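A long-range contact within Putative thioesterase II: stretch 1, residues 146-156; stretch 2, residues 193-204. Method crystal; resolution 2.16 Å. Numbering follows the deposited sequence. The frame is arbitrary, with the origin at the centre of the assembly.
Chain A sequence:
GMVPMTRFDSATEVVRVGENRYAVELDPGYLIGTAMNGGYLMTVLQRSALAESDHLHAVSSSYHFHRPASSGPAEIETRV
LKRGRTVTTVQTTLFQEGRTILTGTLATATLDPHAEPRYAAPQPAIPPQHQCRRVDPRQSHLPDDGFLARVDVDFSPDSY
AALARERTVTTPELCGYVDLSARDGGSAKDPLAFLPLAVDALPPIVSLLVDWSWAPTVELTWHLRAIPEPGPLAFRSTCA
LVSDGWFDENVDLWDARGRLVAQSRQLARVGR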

# COMPACT_ATOMS: atom_id res chain seq x y z
N GLY A 146 -3.08 21.91 -19.25
CA GLY A 146 -3.39 20.86 -18.29
C GLY A 146 -2.24 20.04 -17.71
O GLY A 146 -1.06 20.39 -17.85
N PHE A 147 -2.59 18.92 -17.08
CA PHE A 147 -1.63 18.15 -16.31
C PHE A 147 -0.29 17.87 -16.99
O PHE A 147 0.77 18.06 -16.38
CB PHE A 147 -2.21 16.81 -15.81
CG PHE A 147 -1.26 16.08 -14.94
CD1 PHE A 147 -1.06 16.49 -13.64
CD2 PHE A 147 -0.46 15.08 -15.46
CE1 PHE A 147 -0.14 15.87 -12.83
CE2 PHE A 147 0.49 14.45 -14.65
CZ PHE A 147 0.64 14.85 -13.34
N LEU A 148 -0.34 17.44 -18.25
CA LEU A 148 0.88 17.03 -18.99
C LEU A 148 1.97 18.09 -19.06
O LEU A 148 3.15 17.76 -19.28
CB LEU A 148 0.53 16.56 -20.41
CG LEU A 148 -0.11 15.17 -20.55
CD1 LEU A 148 -0.64 14.93 -21.94
CD2 LEU A 148 0.89 14.08 -20.19
N ALA A 149 1.58 19.36 -18.87
CA ALA A 149 2.51 20.51 -18.89
C ALA A 149 3.06 20.89 -17.51
O ALA A 149 3.84 21.84 -17.39
CB ALA A 149 1.84 21.72 -19.54
N ARG A 150 2.64 20.16 -16.48
CA ARG A 150 3.07 20.40 -15.09
C ARG A 150 4.34 19.60 -14.71
O ARG A 150 5.04 19.95 -13.73
CB ARG A 150 1.93 20.03 -14.13
CG ARG A 150 0.58 20.73 -14.38
CD ARG A 150 0.66 22.25 -14.07
NE ARG A 150 1.31 23.01 -15.15
CZ ARG A 150 0.68 23.54 -16.20
NH1 ARG A 150 -0.63 23.46 -16.36
NH2 ARG A 150 1.40 24.19 -17.11
N VAL A 151 4.64 18.58 -15.50
CA VAL A 151 5.77 17.72 -15.26
C VAL A 151 6.48 17.40 -16.56
O VAL A 151 5.84 17.25 -17.61
CB VAL A 151 5.32 16.36 -14.64
CG1 VAL A 151 5.10 16.48 -13.12
CG2 VAL A 151 4.06 15.83 -15.35
N ASP A 152 7.81 17.27 -16.47
CA ASP A 152 8.63 16.83 -17.60
C ASP A 152 8.89 15.37 -17.29
O ASP A 152 9.30 15.04 -16.18
CB ASP A 152 9.95 17.59 -17.69
CG ASP A 152 9.79 19.02 -18.18
OD1 ASP A 152 8.72 19.37 -18.73
OD2 ASP A 152 10.76 19.81 -18.00
N VAL A 153 8.60 14.50 -18.25
CA VAL A 153 8.76 13.07 -18.09
C VAL A 153 9.59 12.54 -19.25
O VAL A 153 9.17 12.61 -20.39
CB VAL A 153 7.40 12.38 -18.07
CG1 VAL A 153 7.56 10.88 -17.88
CG2 VAL A 153 6.52 12.99 -16.98
N ASP A 154 10.77 12.03 -18.94
CA ASP A 154 11.68 11.47 -19.93
C ASP A 154 11.56 9.98 -19.83
O ASP A 154 11.69 9.43 -18.74
CB ASP A 154 13.11 11.86 -19.59
CG ASP A 154 13.33 13.36 -19.61
OD1 ASP A 154 13.28 13.96 -20.71
OD2 ASP A 154 13.57 13.93 -18.52
N PHE A 155 11.33 9.32 -20.96
CA PHE A 155 11.18 7.87 -20.99
C PHE A 155 12.41 7.21 -21.60
O PHE A 155 13.01 7.76 -22.51
CB PHE A 155 9.98 7.51 -21.86
CG PHE A 155 8.70 8.15 -21.44
CD1 PHE A 155 7.94 7.61 -20.41
CD2 PHE A 155 8.23 9.29 -22.08
CE1 PHE A 155 6.73 8.18 -20.03
CE2 PHE A 155 7.03 9.87 -21.70
CZ PHE A 155 6.27 9.31 -20.68
N SER A 156 12.78 6.04 -21.10
CA SER A 156 13.80 5.26 -21.77
C SER A 156 13.29 5.00 -23.20
O SER A 156 12.09 5.10 -23.44
CB SER A 156 14.02 3.93 -21.07
OG SER A 156 12.83 3.16 -21.06
N ALA A 193 8.08 17.39 -0.85
CA ALA A 193 6.75 17.93 -1.10
C ALA A 193 6.20 17.40 -2.41
O ALA A 193 5.00 17.24 -2.57
CB ALA A 193 6.81 19.48 -1.13
N PHE A 194 7.10 17.10 -3.35
CA PHE A 194 6.76 16.68 -4.72
C PHE A 194 6.57 15.17 -4.88
O PHE A 194 5.93 14.73 -5.83
CB PHE A 194 7.87 17.19 -5.66
CG PHE A 194 7.86 16.59 -7.05
CD1 PHE A 194 6.83 16.85 -7.93
CD2 PHE A 194 8.94 15.83 -7.49
CE1 PHE A 194 6.84 16.32 -9.23
CE2 PHE A 194 8.96 15.28 -8.79
CZ PHE A 194 7.91 15.54 -9.66
N LEU A 195 7.12 14.38 -3.96
CA LEU A 195 7.00 12.92 -4.05
C LEU A 195 5.54 12.43 -4.21
O LEU A 195 5.26 11.61 -5.08
CB LEU A 195 7.71 12.23 -2.87
CG LEU A 195 9.25 12.31 -2.88
CD1 LEU A 195 9.87 11.60 -1.72
CD2 LEU A 195 9.81 11.75 -4.18
N PRO A 196 4.61 12.96 -3.39
CA PRO A 196 3.21 12.51 -3.54
C PRO A 196 2.60 12.77 -4.92
O PRO A 196 1.73 11.99 -5.37
CB PRO A 196 2.45 13.27 -2.43
CG PRO A 196 3.40 14.35 -1.94
CD PRO A 196 4.80 13.93 -2.29
N LEU A 197 3.03 13.83 -5.60
CA LEU A 197 2.61 14.06 -6.98
C LEU A 197 3.38 13.14 -7.93
O LEU A 197 2.79 12.53 -8.84
CB LEU A 197 2.82 15.53 -7.42
CG LEU A 197 2.55 15.87 -8.90
CD1 LEU A 197 1.17 15.44 -9.33
CD2 LEU A 197 2.72 17.34 -9.17
N ALA A 198 4.68 13.05 -7.73
CA ALA A 198 5.57 12.23 -8.55
C ALA A 198 5.08 10.79 -8.70
O ALA A 198 5.06 10.26 -9.79
CB ALA A 198 6.98 12.25 -7.99
N VAL A 199 4.65 10.18 -7.60
CA VAL A 199 4.22 8.78 -7.62
C VAL A 199 2.99 8.56 -8.52
O VAL A 199 2.71 7.43 -8.91
CB VAL A 199 3.89 8.25 -6.19
CG1 VAL A 199 5.02 8.50 -5.22
CG2 VAL A 199 2.65 8.89 -5.64
N ASP A 200 2.25 9.64 -8.79
CA ASP A 200 1.06 9.61 -9.65
C ASP A 200 1.20 10.53 -10.86
O ASP A 200 0.21 10.94 -11.44
CB ASP A 200 -0.20 10.06 -8.87
CG ASP A 200 -1.51 9.70 -9.59
OD1 ASP A 200 -1.59 8.62 -10.22
OD2 ASP A 200 -2.46 10.49 -9.52
N ALA A 201 2.43 10.83 -11.25
CA ALA A 201 2.65 11.77 -12.36
C ALA A 201 3.01 11.08 -13.68
O ALA A 201 3.41 11.76 -14.64
CB ALA A 201 3.73 12.80 -11.98
N LEU A 202 2.85 9.75 -13.75
CA LEU A 202 3.24 8.99 -14.95
C LEU A 202 2.05 8.41 -15.70
O LEU A 202 0.94 8.35 -15.16
CB LEU A 202 4.17 7.84 -14.56
CG LEU A 202 5.25 8.07 -13.51
CD1 LEU A 202 5.65 6.71 -12.92
CD2 LEU A 202 6.46 8.83 -14.12
N PRO A 203 2.26 7.97 -16.96
CA PRO A 203 1.15 7.37 -17.72
C PRO A 203 0.63 6.15 -16.99
O PRO A 203 1.43 5.36 -16.47
CB PRO A 203 1.79 6.96 -19.05
CG PRO A 203 3.02 7.74 -19.17
CD PRO A 203 3.50 8.04 -17.77
N PRO A 204 -0.69 6.04 -16.85
CA PRO A 204 -1.23 4.84 -16.22
C PRO A 204 -0.69 3.58 -16.90
O PRO A 204 -0.76 3.46 -18.13
CB PRO A 204 -2.74 5.00 -16.40
CG PRO A 204 -2.93 6.48 -16.38
CD PRO A 204 -1.75 7.01 -17.16

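What holds the two stretches together? No hydrogen bond crosses between them; the contact is made mainly by apolar side chains and buries 325 Å² in all, counting both sides. The backbones stay well apart, with Val151 CA 7.3 Å from Ala201 CA and Val153 CA 7.5 Å from Leu202 CA, which leaves room for a layer of side chains. Some backbone bonds close within each stretch: Arg150 N bonds to Phe147 O at 2.8 Å, closing the 3-10 segment, and Ala201 N bonds to Ala198 O at 3.1 Å across a type I turn that leads the chain out of the helical region.

How does Phe147 reach its partners? Its CA-to-CB bond points toward the second stretch, and chi1 in the t well (-176°) extends the ring in that direction. The ring meets Leu197 and Ala201 by its edge: Phe147 CE1 lies 3.8 Å from Leu197 CD1, and Phe147 CZ lies 3.8 Å from Ala201 CA and 3.9 Å from Ala201 CB. The ring tip comes about as close to the Ala201 CA as to its CB, so it packs on backbone as well as side chain. Leu197, with chi1 t and chi2 p, places CD1 against the same edge, so that carbon meets carbon at van der Waals distance.

Why do Val151 and Val153 face the contact while Asp152 and Asp154 do not? Along an extended strand successive side chains alternate, so the two valines point toward the second stretch and the aspartates lie out of its reach, their carboxylates hydrogen-bonded elsewhere in the structure. Val151, with chi1 m, sets Val151 CG1 4.1 Å from Ala201 CB and 4.3 Å from Phe194 CE1, at the edge of that ring. Ala201 thus touches both Phe147 and Val151. Val153 takes the t rotamer instead; Val153 CG1 is 4.4 Å from Leu202 CD2, a looser contact, and Val153 CG2 is 4.1 Å from Ala201 O, a packing contact of a methyl group with a carbonyl oxygen.

How do side chains that do not start out pointing across still take part? Leu202 has its CA-to-CB bond directed away, yet its m,t conformation brings CD2 back within reach of Val153. The CA-to-CB bond of Phe155 points sideways to the second stretch, and chi1 m with chi2 at -82° carries the ring to Pro203; Phe155 CE1 lies 3.8 Å from Pro203 CG. Pro203 presents an apolar methylene carbon to the aromatic ring. Arg150 does the reverse: it sets out toward the second stretch, but its m,m,p course leads the guanidinium away to hydrogen bonds outside this contact.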